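Local coordinates for protein L-Ala-D/L-Glu epimerase, a muconate lactonizing enzyme (Klebsiella pneumoniae subsp. pneumoniae MGH 78578, PDB 3FCP) that belongs to the enolase superfamily, combining an N-terminal capping domain with a TIM-barrel-type domain that binds a magnesium ion, at residues G306-V311 / D336-V341; W13-P18 / D365-Y370; Q33-V38 / E51-G56; T302-T307 / E327-L332; S313-S318 / L352-G357. One frame throughout, in Å; residues are numbered along the deposited sequence.

Contact 1 (G306-V311 / D336-V341)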
# COMPACT_ATOMS: atom_id res chain seq x y z
N GLY A 306 -18.54 -10.78 39.32
CA GLY A 306 -19.47 -11.54 40.13
C GLY A 306 -20.82 -11.42 39.42
O GLY A 306 -20.86 -11.10 38.23
N THR A 307 -21.91 -11.65 40.14
CA THR A 307 -23.24 -11.59 39.54
C THR A 307 -23.66 -10.22 38.98
O THR A 307 -24.28 -10.17 37.92
CB THR A 307 -24.32 -12.06 40.55
OG1 THR A 307 -24.06 -13.42 40.91
CG2 THR A 307 -25.71 -11.95 39.94
N VAL A 308 -23.33 -9.13 39.67
CA VAL A 308 -23.72 -7.81 39.18
C VAL A 308 -23.09 -7.47 37.82
O VAL A 308 -23.80 -7.19 36.85
CB VAL A 308 -23.36 -6.70 40.20
CG1 VAL A 308 -23.69 -5.33 39.61
CG2 VAL A 308 -24.15 -6.91 41.51
N GLY A 309 -21.76 -7.51 37.76
CA GLY A 309 -21.06 -7.21 36.53
C GLY A 309 -21.36 -8.20 35.42
O GLY A 309 -21.38 -7.85 34.24
N THR A 310 -21.59 -9.45 35.80
CA THR A 310 -21.90 -10.48 34.83
C THR A 310 -23.26 -10.25 34.19
O THR A 310 -23.37 -10.28 32.97
CB THR A 310 -21.85 -11.88 35.47
OG1 THR A 310 -20.49 -12.19 35.80
CG2 THR A 310 -22.40 -12.94 34.53
N VAL A 311 -24.29 -9.98 35.00
CA VAL A 311 -25.61 -9.76 34.41
C VAL A 311 -25.63 -8.46 33.61
O VAL A 311 -26.30 -8.36 32.58
CB VAL A 311 -26.74 -9.74 35.50
CG1 VAL A 311 -26.71 -8.44 36.29
CG2 VAL A 311 -28.10 -9.92 34.83
N ASP A 336 -19.43 -17.42 47.28
CA ASP A 336 -20.47 -16.51 47.74
C ASP A 336 -20.37 -15.20 46.94
O ASP A 336 -19.33 -14.90 46.37
CB ASP A 336 -20.30 -16.21 49.24
CG ASP A 336 -21.62 -15.90 49.93
OD1 ASP A 336 -21.61 -15.58 51.14
OD2 ASP A 336 -22.68 -15.97 49.28
N ASP A 337 -21.46 -14.44 46.92
CA ASP A 337 -21.49 -13.17 46.19
C ASP A 337 -22.21 -12.15 47.07
O ASP A 337 -22.62 -12.47 48.18
CB ASP A 337 -22.27 -13.35 44.87
CG ASP A 337 -21.84 -12.36 43.79
OD1 ASP A 337 -21.46 -11.21 44.12
OD2 ASP A 337 -21.88 -12.74 42.60
N ILE A 338 -22.36 -10.92 46.58
CA ILE A 338 -23.03 -9.89 47.35
C ILE A 338 -24.46 -9.59 46.90
O ILE A 338 -25.02 -8.55 47.25
CB ILE A 338 -22.20 -8.57 47.38
CG1 ILE A 338 -21.67 -8.23 45.99
CG2 ILE A 338 -21.04 -8.70 48.37
CD1 ILE A 338 -22.72 -7.76 45.01
N VAL A 339 -25.06 -10.50 46.13
CA VAL A 339 -26.44 -10.33 45.67
C VAL A 339 -27.37 -11.22 46.49
O VAL A 339 -26.93 -12.22 47.07
CB VAL A 339 -26.62 -10.68 44.16
CG1 VAL A 339 -25.82 -9.71 43.29
CG2 VAL A 339 -26.20 -12.12 43.89
N SER A 340 -28.64 -10.87 46.54
CA SER A 340 -29.60 -11.66 47.30
C SER A 340 -29.92 -12.96 46.57
O SER A 340 -30.03 -14.01 47.19
CB SER A 340 -30.88 -10.85 47.53
OG SER A 340 -31.49 -10.50 46.31
N VAL A 341 -30.05 -12.88 45.24
CA VAL A 341 -30.37 -14.05 44.42
C VAL A 341 -29.45 -14.15 43.19
O VAL A 341 -29.40 -13.24 42.36
CB VAL A 341 -31.84 -14.01 43.94
CG1 VAL A 341 -32.15 -15.23 43.08
CG2 VAL A 341 -32.77 -13.95 45.14
O HOH W 1 -21.61 -9.15 42.07
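Thr307 and Asp337 carry this contact, with a single carboxylate oxygen gripping the first turn of a helix. Asp337 OD2 accepts from Thr307 N at 2.7 Å, through its syn lone pair and with a nearly straight N-H...O angle of 161°. The same oxygen takes the hydroxyl, Thr307 OG1 to Asp337 OD2 being 2.8 Å, but this donor comes from above the carboxylate plane. OG1 can join in because it sits beside Thr307's own backbone N, anti to the carbonyl carbon (chi1 -61°). The other oxygen, Asp337 OD1, is held from its own loop by the next residue's Ile338 N at 2.6 Å. It also receives a water that in turn accepts from Val308 N, so both carboxylate oxygens are tied up and the group is fixed against rotation. Beside these hydrogen bonds, Val339 packs both methyls against the helix: CG2 lies 3.8 Å from Thr307 CB, and CG1 meets Val308 CG2 at 3.7 Å. Ile338 adds its CD1 to the same Val308 methyl. An acceptor from a distant loop thus serves the start of helix 307-317, where Gly306 is the N-cap residue, in the helix that follows strand 297-300 of the enolase-type barrel.

Contact 2 (W13-P18 / D365-Y370)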
# COMPACT_ATOMS: atom_id res chain seq x y z
N TRP A 13 -17.65 0.21 47.39
CA TRP A 13 -16.93 -0.61 48.35
C TRP A 13 -16.06 -1.61 47.60
O TRP A 13 -16.41 -2.06 46.51
CB TRP A 13 -17.90 -1.44 49.19
CG TRP A 13 -18.99 -0.67 49.86
CD1 TRP A 13 -18.99 -0.19 51.14
CD2 TRP A 13 -20.28 -0.37 49.31
NE1 TRP A 13 -20.21 0.38 51.43
CE2 TRP A 13 -21.01 0.29 50.32
CE3 TRP A 13 -20.88 -0.59 48.07
CZ2 TRP A 13 -22.33 0.73 50.13
CZ3 TRP A 13 -22.19 -0.15 47.87
CH2 TRP A 13 -22.90 0.50 48.90
N ILE A 14 -14.92 -1.95 48.19
CA ILE A 14 -14.06 -2.96 47.61
C ILE A 14 -14.50 -4.19 48.38
O ILE A 14 -14.44 -4.21 49.61
CB ILE A 14 -12.56 -2.71 47.86
CG1 ILE A 14 -12.10 -1.47 47.09
CG2 ILE A 14 -11.77 -3.93 47.43
CD1 ILE A 14 -10.62 -1.15 47.24
N VAL A 15 -14.97 -5.20 47.67
CA VAL A 15 -15.46 -6.41 48.30
C VAL A 15 -14.59 -7.60 47.94
O VAL A 15 -14.32 -7.84 46.76
CB VAL A 15 -16.90 -6.70 47.86
CG1 VAL A 15 -17.43 -7.91 48.60
CG2 VAL A 15 -17.77 -5.49 48.14
N ASP A 16 -14.13 -8.33 48.95
CA ASP A 16 -13.31 -9.51 48.73
C ASP A 16 -14.16 -10.73 49.02
O ASP A 16 -14.49 -11.02 50.17
CB ASP A 16 -12.08 -9.49 49.64
CG ASP A 16 -11.16 -8.32 49.35
OD1 ASP A 16 -10.90 -8.06 48.16
OD2 ASP A 16 -10.69 -7.67 50.31
N VAL A 17 -14.53 -11.43 47.95
CA VAL A 17 -15.36 -12.62 48.05
C VAL A 17 -14.52 -13.86 47.80
O VAL A 17 -13.64 -13.85 46.93
CB VAL A 17 -16.53 -12.57 47.04
CG1 VAL A 17 -17.47 -11.43 47.39
CG2 VAL A 17 -15.99 -12.39 45.63
N PRO A 18 -14.79 -14.94 48.55
CA PRO A 18 -14.06 -16.20 48.41
C PRO A 18 -14.37 -16.94 47.11
O PRO A 18 -15.52 -16.96 46.65
CB PRO A 18 -14.48 -16.97 49.64
CG PRO A 18 -15.90 -16.55 49.81
CD PRO A 18 -15.82 -15.05 49.60
N ASP A 365 -26.31 -7.40 54.01
CA ASP A 365 -25.61 -8.16 55.04
C ASP A 365 -24.33 -8.74 54.47
O ASP A 365 -23.28 -8.66 55.10
CB ASP A 365 -26.51 -9.27 55.60
CG ASP A 365 -27.65 -8.73 56.43
OD1 ASP A 365 -27.43 -7.75 57.17
OD2 ASP A 365 -28.77 -9.29 56.37
N LYS A 366 -24.40 -9.32 53.28
CA LYS A 366 -23.22 -9.88 52.65
C LYS A 366 -22.26 -8.77 52.22
O LYS A 366 -21.05 -8.88 52.39
CB LYS A 366 -23.61 -10.73 51.44
CG LYS A 366 -24.15 -12.11 51.80
CD LYS A 366 -24.34 -12.95 50.55
CE LYS A 366 -24.65 -14.40 50.89
NZ LYS A 366 -25.85 -14.50 51.74
N LEU A 367 -22.82 -7.69 51.67
CA LEU A 367 -21.99 -6.57 51.23
C LEU A 367 -21.07 -6.14 52.35
O LEU A 367 -19.85 -6.05 52.17
CB LEU A 367 -22.86 -5.39 50.81
CG LEU A 367 -22.08 -4.13 50.41
CD1 LEU A 367 -21.19 -4.43 49.20
CD2 LEU A 367 -23.05 -3.01 50.09
N HIS A 368 -21.65 -5.87 53.52
CA HIS A 368 -20.87 -5.43 54.67
C HIS A 368 -19.93 -6.52 55.17
O HIS A 368 -18.80 -6.24 55.55
CB HIS A 368 -21.82 -4.98 55.79
CG HIS A 368 -22.72 -3.84 55.38
ND1 HIS A 368 -22.24 -2.68 54.82
CD2 HIS A 368 -24.06 -3.70 55.46
CE1 HIS A 368 -23.25 -1.86 54.57
NE2 HIS A 368 -24.36 -2.46 54.94
N PHE A 369 -20.39 -7.77 55.16
CA PHE A 369 -19.55 -8.86 55.63
C PHE A 369 -18.28 -8.99 54.80
O PHE A 369 -17.19 -9.14 55.35
CB PHE A 369 -20.33 -10.18 55.56
CG PHE A 369 -19.58 -11.36 56.13
CD1 PHE A 369 -19.41 -11.48 57.51
CD2 PHE A 369 -19.04 -12.33 55.29
CE1 PHE A 369 -18.70 -12.57 58.04
CE2 PHE A 369 -18.34 -13.41 55.82
CZ PHE A 369 -18.17 -13.53 57.20
N TYR A 370 -18.41 -8.91 53.47
CA TYR A 370 -17.25 -9.05 52.59
C TYR A 370 -16.49 -7.77 52.25
O TYR A 370 -15.47 -7.82 51.56
CB TYR A 370 -17.68 -9.76 51.30
CG TYR A 370 -18.12 -11.19 51.51
CD1 TYR A 370 -17.23 -12.14 52.00
CD2 TYR A 370 -19.43 -11.58 51.24
CE1 TYR A 370 -17.64 -13.46 52.22
CE2 TYR A 370 -19.85 -12.90 51.46
CZ TYR A 370 -18.94 -13.83 51.95
OH TYR A 370 -19.34 -15.13 52.16
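Tyr370 O is the polar atom this contact turns on: it accepts from Asp16 N at 3.0 Å, with an N-H...O angle of 159° and the donor tilted from the carbonyl plane. Val15 adds a CA-H...O contact to the same oxygen, its CA lying 3.6 Å from Tyr370 O. The carbonyl therefore meets the strand at two successive residues. Tyr370 also contributes the most buried surface. Its CB is pressed to 3.3 Å from Val15 CG1, which is tight packing for two carbons. Further out the Tyr370 and Pro18 side chains cross at about a right angle, with Tyr370 CE1 3.6 Å from Pro18 CD, while Phe369 CD2 lies over the centre of one face of the tyrosine ring. The hydroxyl runs on to Asp336 OD1, which accounts for the polar tip. Earlier in the helix, Leu367 splits its two methyls between two strand residues. Its chi1 of 177° sets CG anti to the backbone N. CD2 sits over the face of the Trp13 six-membered ring, 3.5 Å from its centroid, in a clean CH-pi contact. CD1 instead meets Val15 CG2 at 3.7 Å. Asp16 turns its carboxylate to other partners, Ser34 OG and the salt-bridged Arg372 NE. Segments 13-17 and 365-370 run nearly perpendicular, at 86°; the first belongs to strand 7-17, an outermost strand, within this chain, of the three-stranded sheet, whose backbone pairs with strand 33-42, and the second to the C-terminal helix 364-370.

Contact 3 (Q33-V38 / E51-G56)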
# COMPACT_ATOMS: atom_id res chain seq x y z
N GLN A 33 -11.63 -13.00 45.22
CA GLN A 33 -11.77 -12.19 44.02
C GLN A 33 -12.24 -10.83 44.55
O GLN A 33 -13.19 -10.77 45.34
CB GLN A 33 -12.81 -12.79 43.07
CG GLN A 33 -13.28 -11.85 41.95
CD GLN A 33 -12.16 -11.40 41.02
OE1 GLN A 33 -11.18 -10.79 41.46
NE2 GLN A 33 -12.31 -11.67 39.74
N SER A 34 -11.57 -9.76 44.16
CA SER A 34 -11.93 -8.43 44.64
C SER A 34 -12.83 -7.67 43.67
O SER A 34 -12.44 -7.38 42.54
CB SER A 34 -10.66 -7.61 44.90
OG SER A 34 -9.81 -8.30 45.80
N LEU A 35 -14.03 -7.35 44.13
CA LEU A 35 -14.99 -6.63 43.31
C LEU A 35 -15.17 -5.20 43.82
O LEU A 35 -15.15 -4.96 45.03
CB LEU A 35 -16.37 -7.31 43.37
CG LEU A 35 -16.46 -8.84 43.35
CD1 LEU A 35 -17.90 -9.25 43.58
CD2 LEU A 35 -15.94 -9.39 42.04
N VAL A 36 -15.32 -4.25 42.90
CA VAL A 36 -15.60 -2.88 43.32
C VAL A 36 -17.07 -2.69 42.99
O VAL A 36 -17.47 -2.67 41.82
CB VAL A 36 -14.76 -1.83 42.56
CG1 VAL A 36 -15.15 -0.44 43.05
CG2 VAL A 36 -13.27 -2.06 42.82
N ILE A 37 -17.88 -2.59 44.03
CA ILE A 37 -19.32 -2.45 43.90
C ILE A 37 -19.73 -1.01 44.13
O ILE A 37 -19.19 -0.31 44.99
CB ILE A 37 -20.05 -3.37 44.92
CG1 ILE A 37 -19.70 -4.83 44.65
CG2 ILE A 37 -21.56 -3.15 44.87
CD1 ILE A 37 -20.13 -5.34 43.29
N VAL A 38 -20.70 -0.56 43.35
CA VAL A 38 -21.19 0.80 43.47
C VAL A 38 -22.70 0.83 43.63
O VAL A 38 -23.42 -0.00 43.07
CB VAL A 38 -20.80 1.65 42.23
CG1 VAL A 38 -21.23 0.94 40.96
CG2 VAL A 38 -21.45 3.02 42.29
N GLU A 51 -20.79 -2.91 38.98
CA GLU A 51 -19.58 -3.62 39.39
C GLU A 51 -18.41 -3.42 38.44
O GLU A 51 -18.57 -3.48 37.23
CB GLU A 51 -19.87 -5.12 39.49
CG GLU A 51 -18.66 -5.94 39.89
CD GLU A 51 -18.92 -7.44 39.86
OE1 GLU A 51 -20.10 -7.85 39.88
OE2 GLU A 51 -17.94 -8.22 39.83
N ALA A 52 -17.23 -3.19 39.01
CA ALA A 52 -16.01 -3.05 38.22
C ALA A 52 -15.04 -4.03 38.87
O ALA A 52 -14.65 -3.85 40.03
CB ALA A 52 -15.47 -1.63 38.29
N THR A 53 -14.67 -5.06 38.13
CA THR A 53 -13.76 -6.08 38.64
C THR A 53 -12.65 -6.39 37.64
O THR A 53 -12.82 -6.22 36.43
CB THR A 53 -14.54 -7.39 38.92
OG1 THR A 53 -15.45 -7.17 40.02
CG2 THR A 53 -13.60 -8.53 39.27
N THR A 54 -11.51 -6.82 38.15
CA THR A 54 -10.40 -7.19 37.29
C THR A 54 -9.77 -8.47 37.81
O THR A 54 -10.24 -9.06 38.79
CB THR A 54 -9.32 -6.10 37.21
OG1 THR A 54 -8.40 -6.45 36.17
CG2 THR A 54 -8.58 -5.97 38.52
N ILE A 55 -8.69 -8.89 37.16
CA ILE A 55 -8.00 -10.11 37.52
C ILE A 55 -6.56 -9.83 37.96
O ILE A 55 -5.83 -9.13 37.27
CB ILE A 55 -7.96 -11.08 36.31
CG1 ILE A 55 -9.38 -11.30 35.77
CG2 ILE A 55 -7.35 -12.41 36.71
CD1 ILE A 55 -9.43 -11.96 34.39
N GLY A 56 -6.19 -10.36 39.11
CA GLY A 56 -4.83 -10.22 39.61
C GLY A 56 -4.21 -8.85 39.81
O GLY A 56 -3.07 -8.64 39.41
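Val36 and Ala52 form the regular end of this contact, an antiparallel hydrogen-bonded pair: Ala52 N gives to Val36 O at 2.9 Å with the donor in the carbonyl plane, and Val36 N returns a bond to Ala52 O at 3.0 Å, there from above the plane. Next door, Ile37 and Glu51 make a non-hydrogen-bonded pair in which Ile37 CD1 rests 3.8 Å from Glu51 CG. Packing is tightest around Leu35. Its CD2 is wedged between two oxygens, 3.0 Å from Thr53 OG1 and 3.2 Å from Glu51 OE2, and those oxygens are themselves joined, Thr53 OG1 donating to the anti lone pair of Glu51 OE2 at 2.7 Å. This is the beta hairpin of strands 33-42 and 47-53 in the N-terminal capping domain. Its Glu51 face looks to the barrel domain, the carboxylate also taking Gly306 N and Gly309 N, while Val36 packs on helix 65-80, and Ala52 on that helix and on 103-121. Toward Gln33 the strands diverge. Gln33 and Thr53 meet tip to tip, NE2 3.4 Å from Thr53 CG2, and NE2 bonds to Leu304 O. Ser34 O is buried here without a polar partner in the model, whereas Gly56, further along, is exposed.

Contact 4 (T302-T307 / E327-L332)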
# COMPACT_ATOMS: atom_id res chain seq x y z
N THR A 302 -15.47 -11.50 29.57
CA THR A 302 -15.56 -11.22 31.01
C THR A 302 -14.21 -10.89 31.63
O THR A 302 -13.16 -11.19 31.07
CB THR A 302 -16.11 -12.45 31.80
OG1 THR A 302 -16.48 -12.05 33.12
CG2 THR A 302 -15.05 -13.55 31.89
N MET A 303 -14.27 -10.26 32.80
CA MET A 303 -13.09 -9.94 33.59
C MET A 303 -13.29 -10.74 34.89
O MET A 303 -12.69 -10.44 35.93
CB MET A 303 -13.02 -8.44 33.88
CG MET A 303 -12.59 -7.57 32.68
SD MET A 303 -11.01 -8.00 31.89
CE MET A 303 -9.90 -7.84 33.20
N LEU A 304 -14.13 -11.76 34.78
CA LEU A 304 -14.49 -12.65 35.89
C LEU A 304 -15.28 -11.89 36.96
O LEU A 304 -15.01 -11.99 38.15
CB LEU A 304 -13.24 -13.30 36.50
CG LEU A 304 -12.48 -14.27 35.57
CD1 LEU A 304 -11.33 -14.94 36.32
CD2 LEU A 304 -13.44 -15.32 35.04
N GLU A 305 -16.27 -11.12 36.50
CA GLU A 305 -17.14 -10.36 37.39
C GLU A 305 -18.03 -11.29 38.20
O GLU A 305 -18.26 -12.44 37.81
CB GLU A 305 -18.07 -9.44 36.57
CG GLU A 305 -17.43 -8.24 35.89
CD GLU A 305 -16.75 -8.56 34.57
OE1 GLU A 305 -16.90 -9.70 34.05
OE2 GLU A 305 -16.07 -7.67 34.04
N GLY A 306 -18.54 -10.78 39.32
CA GLY A 306 -19.47 -11.54 40.13
C GLY A 306 -20.82 -11.42 39.42
O GLY A 306 -20.86 -11.10 38.23
N THR A 307 -21.91 -11.65 40.14
CA THR A 307 -23.24 -11.59 39.54
C THR A 307 -23.66 -10.22 38.98
O THR A 307 -24.28 -10.17 37.92
CB THR A 307 -24.32 -12.06 40.55
OG1 THR A 307 -24.06 -13.42 40.91
CG2 THR A 307 -25.71 -11.95 39.94
N GLU A 327 -18.48 -15.99 27.70
CA GLU A 327 -17.71 -16.64 28.75
C GLU A 327 -18.14 -16.06 30.10
O GLU A 327 -17.32 -15.80 30.98
CB GLU A 327 -16.21 -16.42 28.54
CG GLU A 327 -15.83 -14.98 28.21
CD GLU A 327 -14.34 -14.77 28.11
OE1 GLU A 327 -13.64 -15.70 27.64
OE2 GLU A 327 -13.86 -13.68 28.47
N MET A 328 -19.45 -15.86 30.28
CA MET A 328 -19.94 -15.29 31.52
C MET A 328 -20.18 -16.29 32.66
O MET A 328 -21.30 -16.43 33.17
CB MET A 328 -21.20 -14.46 31.24
CG MET A 328 -20.89 -12.95 31.14
SD MET A 328 -19.65 -12.47 29.91
CE MET A 328 -18.38 -12.98 30.45
N PHE A 329 -19.10 -16.96 33.07
CA PHE A 329 -19.15 -17.95 34.14
C PHE A 329 -18.54 -17.44 35.45
O PHE A 329 -18.40 -18.20 36.42
CB PHE A 329 -18.41 -19.22 33.69
CG PHE A 329 -16.97 -18.99 33.32
CD1 PHE A 329 -16.01 -18.79 34.31
CD2 PHE A 329 -16.57 -18.94 31.99
CE1 PHE A 329 -14.68 -18.56 33.98
CE2 PHE A 329 -15.24 -18.71 31.64
CZ PHE A 329 -14.29 -18.52 32.64
N GLY A 330 -18.19 -16.16 35.47
CA GLY A 330 -17.59 -15.55 36.64
C GLY A 330 -18.23 -15.89 37.98
O GLY A 330 -17.53 -16.23 38.93
N PRO A 331 -19.57 -15.81 38.09
CA PRO A 331 -20.25 -16.13 39.36
C PRO A 331 -20.03 -17.57 39.82
O PRO A 331 -20.03 -17.84 41.02
CB PRO A 331 -21.72 -15.85 39.04
CG PRO A 331 -21.65 -14.79 37.99
CD PRO A 331 -20.53 -15.29 37.11
N LEU A 332 -19.86 -18.48 38.87
CA LEU A 332 -19.66 -19.89 39.19
C LEU A 332 -18.31 -20.20 39.84
O LEU A 332 -18.10 -21.31 40.33
CB LEU A 332 -19.84 -20.74 37.92
CG LEU A 332 -21.24 -20.65 37.30
CD1 LEU A 332 -21.31 -21.52 36.06
CD2 LEU A 332 -22.27 -21.08 38.33
O HOH W 2 -18.77 -13.69 34.27
O HOH W 3 -15.40 -14.74 39.47
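Leu304 and Gly330 bring the two irregular segments closest, their CA atoms 4.3 Å apart. Leu304 has a left-handed backbone (phi 66°), and on the other side Met328 is the centre of an inverse gamma turn leading into the 3-10 turn 330-332. Gly330 presents no side chain to the partner, and its CA lies 3.4 Å from Glu305 O in a CA-H...O contact. Two waters bridge the segments: one joins the Thr302 hydroxyl to Gly330 N, the other donates to both Leu304 O and Gly330 O. The direct bond is made by Thr302 N, which gives to the anti lone pair of Glu327 OE2 at 2.9 Å. Glu327's other oxygen is held by Lys168 and Tyr299. Thr302 OG1, anti to its backbone N (chi1 -166°), closes an ST turn by accepting from Leu304 N, and donates to Glu305 OE1 at 2.6 Å. Met303 N reaches that carboxylate oxygen too, from above its plane. On the apolar side Leu304 CD2 comes 3.6 Å from Phe329 CE1, and Pro331 CG packs 3.8 Å from Gly306 C. Within the TIM-barrel-type domain, the contact joins the loop after strand 297-300 to the loop after helix 307-317; Met328 and Pro331 lean on that helix, while Phe329 packs on strand 136-143, its ring edge-to-face with Trp141.

Contact 5 (S313-S318 / L352-G357)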
# COMPACT_ATOMS: atom_id res chain seq x y z
N SER A 313 -23.26 -7.33 31.85
CA SER A 313 -22.70 -7.71 30.56
C SER A 313 -23.72 -8.48 29.74
O SER A 313 -23.88 -8.23 28.55
CB SER A 313 -21.45 -8.58 30.73
OG SER A 313 -20.50 -7.96 31.56
N LEU A 314 -24.41 -9.43 30.38
CA LEU A 314 -25.41 -10.24 29.67
C LEU A 314 -26.54 -9.40 29.06
O LEU A 314 -27.02 -9.71 27.99
CB LEU A 314 -26.02 -11.31 30.59
CG LEU A 314 -25.40 -12.68 30.88
CD1 LEU A 314 -24.84 -13.32 29.60
CD2 LEU A 314 -24.32 -12.55 31.90
N HIS A 315 -26.97 -8.34 29.75
CA HIS A 315 -28.03 -7.51 29.19
C HIS A 315 -27.59 -6.92 27.85
O HIS A 315 -28.38 -6.82 26.92
CB HIS A 315 -28.41 -6.40 30.17
CG HIS A 315 -29.39 -6.82 31.22
ND1 HIS A 315 -30.71 -7.08 30.94
CD2 HIS A 315 -29.23 -7.07 32.54
CE1 HIS A 315 -31.33 -7.46 32.04
NE2 HIS A 315 -30.45 -7.46 33.03
N ALA A 316 -26.32 -6.53 27.77
CA ALA A 316 -25.75 -5.97 26.55
C ALA A 316 -25.58 -7.07 25.49
O ALA A 316 -25.97 -6.90 24.34
CB ALA A 316 -24.39 -5.32 26.84
N TRP A 317 -25.03 -8.21 25.90
CA TRP A 317 -24.81 -9.33 24.99
C TRP A 317 -26.12 -9.83 24.36
O TRP A 317 -26.13 -10.27 23.21
CB TRP A 317 -24.15 -10.51 25.71
CG TRP A 317 -22.78 -10.27 26.33
CD1 TRP A 317 -22.14 -11.09 27.22
CD2 TRP A 317 -21.92 -9.14 26.13
NE1 TRP A 317 -20.93 -10.54 27.59
CE2 TRP A 317 -20.77 -9.34 26.94
CE3 TRP A 317 -22.00 -7.97 25.35
CZ2 TRP A 317 -19.72 -8.42 26.99
CZ3 TRP A 317 -20.95 -7.05 25.41
CH2 TRP A 317 -19.82 -7.28 26.22
N SER A 318 -27.21 -9.75 25.11
CA SER A 318 -28.52 -10.21 24.64
C SER A 318 -29.04 -9.45 23.43
O SER A 318 -29.85 -9.97 22.66
CB SER A 318 -29.56 -10.11 25.76
OG SER A 318 -30.00 -8.77 25.94
N LEU A 352 -31.30 -14.83 31.36
CA LEU A 352 -31.23 -13.38 31.53
C LEU A 352 -32.49 -12.86 32.22
O LEU A 352 -33.60 -13.04 31.72
CB LEU A 352 -31.10 -12.69 30.17
CG LEU A 352 -31.05 -11.16 30.25
CD1 LEU A 352 -29.72 -10.73 30.85
CD2 LEU A 352 -31.24 -10.57 28.87
N PRO A 353 -32.34 -12.20 33.38
CA PRO A 353 -33.52 -11.68 34.07
C PRO A 353 -34.22 -10.65 33.18
O PRO A 353 -33.57 -9.97 32.39
CB PRO A 353 -32.94 -11.03 35.33
CG PRO A 353 -31.64 -11.77 35.54
CD PRO A 353 -31.11 -11.93 34.15
N GLN A 354 -35.54 -10.55 33.29
CA GLN A 354 -36.26 -9.57 32.49
C GLN A 354 -37.14 -8.68 33.37
O GLN A 354 -38.13 -8.12 32.91
CB GLN A 354 -37.11 -10.25 31.41
CG GLN A 354 -36.30 -10.83 30.25
CD GLN A 354 -35.57 -9.78 29.43
OE1 GLN A 354 -34.48 -9.33 29.80
NE2 GLN A 354 -36.16 -9.39 28.31
N THR A 355 -36.77 -8.57 34.65
CA THR A 355 -37.50 -7.73 35.58
C THR A 355 -36.88 -6.33 35.43
O THR A 355 -35.92 -6.17 34.68
CB THR A 355 -37.35 -8.25 37.02
OG1 THR A 355 -35.96 -8.35 37.35
CG2 THR A 355 -38.00 -9.62 37.15
N PRO A 356 -37.41 -5.32 36.13
CA PRO A 356 -36.84 -3.97 36.00
C PRO A 356 -35.36 -3.83 36.38
O PRO A 356 -34.93 -4.36 37.40
CB PRO A 356 -37.75 -3.11 36.88
CG PRO A 356 -39.08 -3.83 36.78
CD PRO A 356 -38.65 -5.27 36.94
N GLY A 357 -34.61 -3.10 35.57
CA GLY A 357 -33.19 -2.90 35.83
C GLY A 357 -32.35 -4.11 35.48
O GLY A 357 -32.64 -4.84 34.53
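Leu352 lays its side chain against His315 and Ser318, near the end of helix 307-317, a helix of the enolase-type barrel domain. The residue comes directly after strand 349-351, and its CB starts the side chain toward the helix. CG, anti to the backbone N (chi1 179°), already stands 4.1 Å from His315 CE1. From there the two methyls part. CD1 settles over the centre of the imidazole, 3.8 Å from the ring centroid and 7° off its normal, a CH-pi contact squarely on one face. The same methyl also touches the helix itself, at Leu314 CB, 3.8 Å away. CD2 takes the other direction and ends 3.6 Å from Ser318 CB, three residues further along the chain than the histidine. A single leucine therefore bridges three residues of 313-318, and no hydrogen bond crosses between the two segments. The imidazole reaches past the leucine into the bend of the loop: CE1 comes to 3.4 Å from Pro353 O, and NE2 lies 3.7 Å from Gly357 O, though its hydrogen-bond partner is the next carbonyl, Leu358 O. Val125 and Ser126 of helix 125-128 also touch the histidine. The backbone of the loop is pinned nearby as well, Leu352 to Thr135 and Gly357 to Leu123 and Val125. Ser318 turns its hydroxyl back on the chain: OG donates to His315 O at 2.7 Å, approaching from 38° above the carbonyl plane.

From the N terminus, contact 2 opens first, on strand 7-17, and closes last, on helix 364-370, so the other four all fall within its span. Contact 3 closes the short hairpin 33-42/47-53 before any of the barrel contacts begins. Contacts 4 and 1 open on overlapping segments and share Gly306 and Thr307; contact 4 closes at 327-332 and contact 1 soon after, at 336-341. Contact 5 opens inside both loops, at 313-318, and closes beyond them at 352-357, crossing each. Glu51 of contact 3 reaches Gly306 and Gly309, tying the capping domain's hairpin to the barrel helix, while Asp336 of contact 1 meets Tyr370 of contact 2.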